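Local atomic coordinates of PTS-dependent dihydroxyacetone kinase, ADP-binding subunit DhaL (Lactococcus lactis subsp. lactis, PDB entry 3CR3), a protein that binds ADP with magnesium, receives a phosphoryl group from DhaM to make ATP, and passes it on to dihydroxyacetone held by DhaK. Residues K17-K22 with G44-M49; I8-K13 with S85-M90; S129-D134 with D138-D143. One frame throughout, in Å; residues are numbered along the deposited sequence.

Contact 1 (K17-K22 with G44-M49)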
loop_
_atom_site.group_PDB
_atom_site.type_symbol
_atom_site.label_atom_id
_atom_site.label_comp_id
_atom_site.label_asym_id
_atom_site.label_seq_id
_atom_site.Cartn_x
_atom_site.Cartn_y
_atom_site.Cartn_z
ATOM N N LYS A 17 -22.086 -31.106 1.652
ATOM C CA LYS A 17 -20.825 -31.295 0.925
ATOM C C LYS A 17 -19.773 -30.283 1.358
ATOM O O LYS A 17 -18.588 -30.608 1.443
ATOM C CB LYS A 17 -21.056 -31.154 -0.575
ATOM C CG LYS A 17 -21.796 -32.308 -1.212
ATOM C CD LYS A 17 -20.884 -33.504 -1.400
ATOM C CE LYS A 17 -21.536 -34.569 -2.241
ATOM N NZ LYS A 17 -20.535 -35.618 -2.635
ATOM N N ILE A 18 -20.219 -29.055 1.614
ATOM C CA ILE A 18 -19.343 -27.957 2.022
ATOM C C ILE A 18 -18.752 -28.208 3.415
ATOM O O ILE A 18 -17.540 -28.106 3.601
ATOM C CB ILE A 18 -20.078 -26.586 1.980
ATOM C CG1 ILE A 18 -20.281 -26.109 0.529
ATOM C CG2 ILE A 18 -19.344 -25.545 2.807
ATOM C CD1 ILE A 18 -19.000 -25.895 -0.262
ATOM N N GLN A 19 -19.613 -28.534 4.379
ATOM C CA GLN A 19 -19.171 -28.867 5.748
ATOM C C GLN A 19 -18.265 -30.093 5.777
ATOM O O GLN A 19 -17.260 -30.100 6.481
ATOM C CB GLN A 19 -20.377 -29.106 6.669
ATOM C CG GLN A 19 -21.369 -27.949 6.736
ATOM C CD GLN A 19 -20.754 -26.656 7.221
ATOM O OE1 GLN A 19 -19.762 -26.662 7.939
ATOM N NE2 GLN A 19 -21.354 -25.538 6.839
ATOM N N GLU A 20 -18.624 -31.122 5.010
ATOM C CA GLU A 20 -17.831 -32.347 4.936
ATOM C C GLU A 20 -16.423 -32.093 4.406
ATOM O O GLU A 20 -15.444 -32.606 4.954
ATOM C CB GLU A 20 -18.534 -33.407 4.076
ATOM C CG GLU A 20 -19.750 -34.083 4.757
ATOM C CD GLU A 20 -20.445 -35.120 3.871
ATOM O OE1 GLU A 20 -20.142 -35.188 2.653
ATOM O OE2 GLU A 20 -21.303 -35.867 4.396
ATOM N N ASN A 21 -16.335 -31.295 3.345
ATOM C CA ASN A 21 -15.076 -31.060 2.649
ATOM C C ASN A 21 -14.397 -29.729 2.925
ATOM O O ASN A 21 -13.563 -29.300 2.124
ATOM C CB ASN A 21 -15.301 -31.202 1.142
ATOM C CG ASN A 21 -15.804 -32.558 0.764
ATOM O OD1 ASN A 21 -15.061 -33.527 0.812
ATOM N ND2 ASN A 21 -17.082 -32.644 0.378
ATOM N N LYS A 22 -14.719 -29.088 4.050
ATOM C CA LYS A 22 -14.189 -27.744 4.343
ATOM C C LYS A 22 -12.674 -27.652 4.512
ATOM O O LYS A 22 -12.052 -26.723 3.994
ATOM C CB LYS A 22 -14.931 -27.054 5.500
ATOM C CG LYS A 22 -14.766 -27.673 6.887
ATOM C CD LYS A 22 -15.587 -26.884 7.906
ATOM C CE LYS A 22 -15.272 -27.299 9.341
ATOM N NZ LYS A 22 -16.239 -26.666 10.305
ATOM N N GLY A 44 -20.572 -19.339 5.453
ATOM C CA GLY A 44 -21.611 -18.783 4.609
ATOM C C GLY A 44 -22.795 -19.710 4.423
ATOM O O GLY A 44 -23.942 -19.261 4.432
HETATM N N MSE A 45 -22.515 -21.000 4.242
HETATM C CA MSE A 45 -23.568 -21.972 4.008
HETATM C C MSE A 45 -24.260 -22.422 5.301
HETATM O O MSE A 45 -25.459 -22.713 5.289
HETATM C CB MSE A 45 -23.074 -23.156 3.167
HETATM C CG MSE A 45 -22.930 -22.830 1.666
HETATM SE SE MSE A 45 -24.579 -22.096 0.863
HETATM C CE MSE A 45 -25.795 -23.543 1.236
ATOM N N SER A 46 -23.525 -22.459 6.410
ATOM C CA SER A 46 -24.161 -22.721 7.712
ATOM C C SER A 46 -25.151 -21.606 8.014
ATOM O O SER A 46 -26.313 -21.870 8.273
ATOM C CB SER A 46 -23.135 -22.859 8.833
ATOM O OG SER A 46 -22.153 -21.852 8.727
ATOM N N GLU A 47 -24.687 -20.365 7.928
ATOM C CA GLU A 47 -25.543 -19.192 8.048
ATOM C C GLU A 47 -26.710 -19.169 7.064
ATOM O O GLU A 47 -27.825 -18.837 7.459
ATOM C CB GLU A 47 -24.710 -17.917 7.946
ATOM C CG GLU A 47 -23.817 -17.703 9.158
ATOM C CD GLU A 47 -24.615 -17.598 10.457
ATOM O OE1 GLU A 47 -25.529 -16.746 10.526
ATOM O OE2 GLU A 47 -24.329 -18.368 11.398
ATOM N N THR A 48 -26.464 -19.538 5.801
ATOM C CA THR A 48 -27.526 -19.650 4.800
ATOM C C THR A 48 -28.629 -20.619 5.246
ATOM O O THR A 48 -29.804 -20.269 5.238
ATOM C CB THR A 48 -26.973 -20.056 3.405
ATOM O OG1 THR A 48 -26.171 -18.992 2.890
ATOM C CG2 THR A 48 -28.106 -20.333 2.420
HETATM N N MSE A 49 -28.240 -21.823 5.653
HETATM C CA MSE A 49 -29.215 -22.831 6.065
HETATM C C MSE A 49 -29.988 -22.405 7.321
HETATM O O MSE A 49 -31.181 -22.706 7.443
HETATM C CB MSE A 49 -28.565 -24.202 6.246
HETATM C CG MSE A 49 -27.954 -24.792 4.970
HETATM SE SE MSE A 49 -29.022 -24.592 3.337
HETATM C CE MSE A 49 -30.501 -25.782 3.852
#
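Q19 NE2, which lies 3.8 Å from S46 CB, is gripped twice: by N15 OD1 one turn back on its own helix and by A42 O on the partner. It thus bridges helix 4-20 and helix 37-54, antiparallel neighbours in the all-helical barrel of the DhaL family. The chain gets there by bending at its second torsion (chi2 -59°), which folds the amide over toward helix 37-54. S46 presents CB and, also at 3.8 Å, its backbone N to Q19 NE2 without a hydrogen bond; its OG turns back within its own helix, A42 O and R43 O both in bonding range, so A42 O may serve both side chains. Beneath the polar bridge, I18 CG1 meets CG of selenomethionine M45 at 4.4 Å, after which the M45 chain bends away to lie on F14 and N15. I18 also touches M41 and Y182; its side chain lies about 6 Å from that of ADP-binding G38 and about 10 Å from the ADP. Where helix 4-20 ends, N21 folds back on K17: its ND2 donates to K17 O over 2.7 Å, in the carbonyl plane on a lone pair, while N21 N reaches the same oxygen at 3.0 Å.

Contact 2 (I8-K13 with S85-M90)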
loop_
_atom_site.group_PDB
_atom_site.type_symbol
_atom_site.label_atom_id
_atom_site.label_comp_id
_atom_site.label_asym_id
_atom_site.label_seq_id
_atom_site.Cartn_x
_atom_site.Cartn_y
_atom_site.Cartn_z
ATOM N N ILE A 8 -34.690 -26.040 -1.510
ATOM C CA ILE A 8 -34.238 -26.152 -0.127
ATOM C C ILE A 8 -33.487 -27.472 0.112
ATOM O O ILE A 8 -32.477 -27.501 0.829
ATOM C CB ILE A 8 -35.386 -25.930 0.879
ATOM C CG1 ILE A 8 -35.720 -24.430 0.947
ATOM C CG2 ILE A 8 -34.999 -26.448 2.264
ATOM C CD1 ILE A 8 -37.056 -24.101 1.599
ATOM N N GLU A 9 -33.976 -28.549 -0.496
ATOM C CA GLU A 9 -33.276 -29.826 -0.472
ATOM C C GLU A 9 -31.867 -29.680 -1.061
ATOM O O GLU A 9 -30.900 -30.161 -0.476
ATOM C CB GLU A 9 -34.058 -30.892 -1.248
ATOM C CG GLU A 9 -33.422 -32.298 -1.205
ATOM C CD GLU A 9 -34.092 -33.302 -2.137
ATOM O OE1 GLU A 9 -35.005 -32.909 -2.908
ATOM O OE2 GLU A 9 -33.704 -34.496 -2.096
ATOM N N TRP A 10 -31.772 -29.005 -2.211
ATOM C CA TRP A 10 -30.514 -28.890 -2.966
ATOM C C TRP A 10 -29.469 -28.153 -2.142
ATOM O O TRP A 10 -28.348 -28.641 -1.952
ATOM C CB TRP A 10 -30.759 -28.251 -4.365
ATOM C CG TRP A 10 -29.535 -27.645 -5.035
ATOM C CD1 TRP A 10 -28.260 -28.159 -5.050
ATOM C CD2 TRP A 10 -29.479 -26.418 -5.790
ATOM N NE1 TRP A 10 -27.419 -27.322 -5.752
ATOM C CE2 TRP A 10 -28.135 -26.249 -6.215
ATOM C CE3 TRP A 10 -30.426 -25.443 -6.136
ATOM C CZ2 TRP A 10 -27.722 -25.151 -6.973
ATOM C CZ3 TRP A 10 -30.011 -24.341 -6.889
ATOM C CH2 TRP A 10 -28.670 -24.207 -7.303
ATOM N N LEU A 11 -29.862 -27.006 -1.610
ATOM C CA LEU A 11 -28.967 -26.178 -0.818
ATOM C C LEU A 11 -28.523 -26.870 0.480
ATOM O O LEU A 11 -27.403 -26.660 0.939
ATOM C CB LEU A 11 -29.596 -24.802 -0.541
ATOM C CG LEU A 11 -29.696 -23.912 -1.784
ATOM C CD1 LEU A 11 -30.734 -22.803 -1.614
ATOM C CD2 LEU A 11 -28.335 -23.335 -2.156
ATOM N N GLY A 12 -29.396 -27.700 1.045
ATOM C CA GLY A 12 -29.064 -28.488 2.231
ATOM C C GLY A 12 -27.976 -29.502 1.925
ATOM O O GLY A 12 -27.016 -29.622 2.680
ATOM N N LYS A 13 -28.137 -30.226 0.813
ATOM C CA LYS A 13 -27.127 -31.178 0.344
ATOM C C LYS A 13 -25.813 -30.499 -0.004
ATOM O O LYS A 13 -24.755 -31.051 0.261
ATOM C CB LYS A 13 -27.627 -31.973 -0.861
ATOM C CG LYS A 13 -28.662 -33.037 -0.515
ATOM C CD LYS A 13 -29.030 -33.833 -1.756
ATOM C CE LYS A 13 -29.983 -34.969 -1.405
ATOM N NZ LYS A 13 -29.350 -35.950 -0.476
ATOM N N SER A 85 -23.544 -12.663 -6.044
ATOM C CA SER A 85 -24.038 -12.096 -7.294
ATOM C C SER A 85 -24.622 -13.186 -8.207
ATOM O O SER A 85 -25.600 -12.941 -8.912
ATOM C CB SER A 85 -22.947 -11.306 -8.014
ATOM O OG SER A 85 -22.505 -10.219 -7.206
ATOM N N ALA A 86 -24.034 -14.379 -8.180
ATOM C CA ALA A 86 -24.606 -15.509 -8.917
ATOM C C ALA A 86 -26.036 -15.735 -8.427
ATOM O O ALA A 86 -26.971 -15.718 -9.209
ATOM C CB ALA A 86 -23.753 -16.782 -8.753
ATOM N N PHE A 87 -26.211 -15.892 -7.118
ATOM C CA PHE A 87 -27.536 -16.147 -6.583
ATOM C C PHE A 87 -28.519 -14.993 -6.790
ATOM O O PHE A 87 -29.698 -15.219 -7.020
ATOM C CB PHE A 87 -27.463 -16.641 -5.130
ATOM C CG PHE A 87 -27.172 -18.119 -5.032
ATOM C CD1 PHE A 87 -28.194 -19.046 -5.179
ATOM C CD2 PHE A 87 -25.866 -18.581 -4.852
ATOM C CE1 PHE A 87 -27.941 -20.413 -5.131
ATOM C CE2 PHE A 87 -25.596 -19.944 -4.803
ATOM C CZ PHE A 87 -26.632 -20.862 -4.943
ATOM N N LEU A 88 -28.021 -13.765 -6.755
ATOM C CA LEU A 88 -28.870 -12.599 -6.955
ATOM C C LEU A 88 -29.479 -12.587 -8.357
ATOM O O LEU A 88 -30.671 -12.306 -8.524
ATOM C CB LEU A 88 -28.072 -11.318 -6.699
ATOM C CG LEU A 88 -28.861 -10.041 -6.428
ATOM C CD1 LEU A 88 -29.853 -10.194 -5.252
ATOM C CD2 LEU A 88 -27.885 -8.918 -6.159
ATOM N N ALA A 89 -28.656 -12.890 -9.358
ATOM C CA ALA A 89 -29.114 -12.950 -10.743
ATOM C C ALA A 89 -30.093 -14.106 -10.926
ATOM O O ALA A 89 -31.125 -13.957 -11.588
ATOM C CB ALA A 89 -27.940 -13.099 -11.672
HETATM N N MSE A 90 -29.775 -15.250 -10.314
HETATM C CA MSE A 90 -30.663 -16.416 -10.315
HETATM C C MSE A 90 -31.993 -16.107 -9.644
HETATM O O MSE A 90 -33.038 -16.596 -10.069
HETATM C CB MSE A 90 -29.992 -17.624 -9.654
HETATM C CG MSE A 90 -28.794 -18.141 -10.441
HETATM SE SE MSE A 90 -27.895 -19.637 -9.575
HETATM C CE MSE A 90 -26.820 -18.804 -8.272
#
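F87 meets two residues of helix 4-20 with one corner of its ring. L11 CD2 comes within 4.1 Å of F87 CZ and lies almost as near CE1, while W10 CH2 approaches CE1 at 4.4 Å. With its CG anti to the carbonyl carbon (chi1 -70°), L11 extends CD2 to the phenyl. Both approaches to the phenyl are oblique, and the L11 and F87 side chains slide past each other in opposite directions instead of meeting head on. All three side chains are buried, and no hydrogen bond crosses between 8-13 and 85-90. The contact is a worked case of apolar side chains joining two helices that stand well apart in an all-helical barrel: the closest pair of CA atoms, in L11 and F87, is 11.7 Å apart, and side chains from both helices span that interval, two of them aromatic.

The next shell helps to position these groups. Selenomethionine M90, one turn beyond F87 on helix 79-94, lays its CE over the centre of the phenyl ring, 3.3 Å above the plane, a CH-pi contact of the methyl on the ring face that is likely to restrict the ring's rotation. The indole of W10 is anchored at its polar edge, where NE1 donates to L183 O, which satisfies the nitrogen of this buried residue; the opposite end of the indole, CH2, lies toward F87. The side chain of F87 is about 7 Å from that of M124, an ADP-binding residue, but about 13 Å from the nucleotide itself.

Helix 60-74 lies against both partners, with F64 on W10 and V67 on L11 and F87, while helix 175-191 packs on the indole through T186, L187 and V190, and helix 100-115 backs helix 79-94 through I111, A106 and A110.

Contact 3 (S129-D134 with D138-D143); sequences SAFLND and DSASKD
D134 O takes a hydrogen bond from S139 N over 2.7 Å at an N-H...O angle of 155°, the donor standing above the carbonyl plane. This is the long bond of a Schellman motif, with D138 at positive phi as the C-prime residue, and it ends helix 125-136. T137 OG1 lies within bonding range of D134 O and N133 O, and pairs with S139 OG. A second polar link runs through water: it donates to D134 OD2 at 2.7 Å and accepts from S141 N at 3.2 Å, tying the finished helix to the start of the next, where S141 is the N-cap and its OG holds N144 N. With an alanine in place of D134 the bridging water would probably lose its carboxylate anchor and S141 N its tie to helix 125-136, although the carbonyl bond could persist. On the apolar inner side, A140 CB touches both F131 CE1 and D134 CB, each at 3.9 Å; F131 reaches it because CG stands anti to the backbone N (chi1 178°). That ring stacks with F184 of helix 175-191, against which A140 also packs through L188, while I104 of helix 100-115 and L145 of helix 142-151 touch F131.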
loop_
_atom_site.group_PDB
_atom_site.type_symbol
_atom_site.label_atom_id
_atom_site.label_comp_id
_atom_site.label_asym_id
_atom_site.label_seq_id
_atom_site.Cartn_x
_atom_site.Cartn_y
_atom_site.Cartn_z
ATOM N N SER A 129 -19.323 -22.435 -16.707
ATOM C CA SER A 129 -19.418 -22.469 -18.174
ATOM C C SER A 129 -19.502 -23.885 -18.715
ATOM O O SER A 129 -20.360 -24.180 -19.555
ATOM C CB SER A 129 -18.228 -21.759 -18.810
ATOM O OG SER A 129 -18.336 -21.781 -20.228
ATOM N N ALA A 130 -18.606 -24.757 -18.248
ATOM C CA ALA A 130 -18.598 -26.165 -18.685
ATOM C C ALA A 130 -19.909 -26.870 -18.334
ATOM O O ALA A 130 -20.440 -27.661 -19.122
ATOM C CB ALA A 130 -17.381 -26.918 -18.087
ATOM N N PHE A 131 -20.441 -26.569 -17.150
ATOM C CA PHE A 131 -21.683 -27.197 -16.694
ATOM C C PHE A 131 -22.889 -26.750 -17.520
ATOM O O PHE A 131 -23.719 -27.584 -17.920
ATOM C CB PHE A 131 -21.891 -26.902 -15.203
ATOM C CG PHE A 131 -23.155 -27.465 -14.632
ATOM C CD1 PHE A 131 -23.376 -28.851 -14.604
ATOM C CD2 PHE A 131 -24.106 -26.620 -14.062
ATOM C CE1 PHE A 131 -24.544 -29.383 -14.048
ATOM C CE2 PHE A 131 -25.274 -27.138 -13.488
ATOM C CZ PHE A 131 -25.497 -28.517 -13.478
ATOM N N LEU A 132 -22.986 -25.447 -17.785
ATOM C CA LEU A 132 -24.040 -24.906 -18.669
ATOM C C LEU A 132 -23.971 -25.503 -20.070
ATOM O O LEU A 132 -24.986 -25.914 -20.633
ATOM C CB LEU A 132 -23.956 -23.377 -18.762
ATOM C CG LEU A 132 -24.891 -22.660 -19.747
ATOM C CD1 LEU A 132 -26.358 -22.787 -19.301
ATOM C CD2 LEU A 132 -24.488 -21.213 -19.881
ATOM N N ASN A 133 -22.770 -25.530 -20.636
ATOM C CA ASN A 133 -22.573 -26.123 -21.958
ATOM C C ASN A 133 -23.117 -27.558 -21.976
ATOM O O ASN A 133 -23.845 -27.936 -22.886
ATOM C CB ASN A 133 -21.093 -26.065 -22.375
ATOM C CG ASN A 133 -20.667 -24.669 -22.875
ATOM O OD1 ASN A 133 -21.477 -23.912 -23.420
ATOM N ND2 ASN A 133 -19.386 -24.343 -22.711
ATOM N N ASP A 134 -22.797 -28.320 -20.928
ATOM C CA ASP A 134 -23.268 -29.707 -20.774
ATOM C C ASP A 134 -24.796 -29.804 -20.705
ATOM O O ASP A 134 -25.401 -30.649 -21.368
ATOM C CB ASP A 134 -22.627 -30.368 -19.542
ATOM C CG ASP A 134 -21.204 -30.860 -19.808
ATOM O OD1 ASP A 134 -20.788 -30.884 -20.990
ATOM O OD2 ASP A 134 -20.508 -31.227 -18.833
ATOM N N ASP A 138 -27.422 -31.642 -23.177
ATOM C CA ASP A 138 -27.956 -32.744 -22.370
ATOM C C ASP A 138 -26.903 -33.801 -22.049
ATOM O O ASP A 138 -27.073 -34.974 -22.364
ATOM C CB ASP A 138 -29.165 -33.386 -23.056
ATOM C CG ASP A 138 -29.886 -34.371 -22.157
ATOM O OD1 ASP A 138 -29.972 -34.126 -20.922
ATOM O OD2 ASP A 138 -30.354 -35.395 -22.689
ATOM N N SER A 139 -25.810 -33.365 -21.435
ATOM C CA SER A 139 -24.676 -34.233 -21.154
ATOM C C SER A 139 -24.040 -33.910 -19.806
ATOM O O SER A 139 -22.908 -34.285 -19.547
ATOM C CB SER A 139 -23.644 -34.136 -22.286
ATOM O OG SER A 139 -23.151 -32.809 -22.424
ATOM N N ALA A 140 -24.781 -33.210 -18.949
ATOM C CA ALA A 140 -24.306 -32.872 -17.610
ATOM C C ALA A 140 -24.224 -34.099 -16.716
ATOM O O ALA A 140 -25.129 -34.928 -16.704
ATOM C CB ALA A 140 -25.183 -31.800 -16.976
ATOM N N SER A 141 -23.127 -34.208 -15.970
ATOM C CA SER A 141 -22.873 -35.368 -15.128
ATOM C C SER A 141 -21.821 -35.071 -14.072
ATOM O O SER A 141 -20.962 -34.197 -14.262
ATOM C CB SER A 141 -22.384 -36.535 -15.978
ATOM O OG SER A 141 -21.006 -36.380 -16.262
ATOM N N LYS A 142 -21.872 -35.827 -12.976
ATOM C CA LYS A 142 -20.854 -35.734 -11.929
ATOM C C LYS A 142 -19.454 -36.033 -12.479
ATOM O O LYS A 142 -18.496 -35.337 -12.150
ATOM C CB LYS A 142 -21.190 -36.639 -10.742
ATOM C CG LYS A 142 -20.043 -36.796 -9.747
ATOM C CD LYS A 142 -20.525 -37.048 -8.327
ATOM C CE LYS A 142 -19.362 -37.387 -7.418
ATOM N NZ LYS A 142 -18.802 -38.728 -7.755
ATOM N N ASP A 143 -19.351 -37.046 -13.330
ATOM C CA ASP A 143 -18.092 -37.380 -13.995
ATOM C C ASP A 143 -17.534 -36.168 -14.746
ATOM O O ASP A 143 -16.355 -35.861 -14.630
ATOM C CB ASP A 143 -18.275 -38.551 -14.982
ATOM C CG ASP A 143 -18.132 -39.924 -14.328
ATOM O OD1 ASP A 143 -17.835 -40.004 -13.116
ATOM O OD2 ASP A 143 -18.318 -40.940 -15.050
HETATM O O HOH W 1 -21.359 -31.517 -16.333
#

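How the contacts relate
Contacts 1 and 2 share helix 4-20 and touch one another, selenomethionines M45 and M49 of helix 37-54 packing on L11 and G12. Contact 2 is the core member, wholly apolar across the segments and carried by two aromatic rings and a leucine. Contact 1, partly buried and closer to the nucleotide, mixes an apolar pair with an amide bridge. Contact 3 lies at the surface, about 23 Å from contact 1 between centres and on the opposite side of the chain's centre; it joins neighbours in sequence, and backbone and water-mediated bonds join a small apolar packing. Helix 175-191 unites all three, touching I18, W10 and F131 in turn, though contact 3 touches neither of the others.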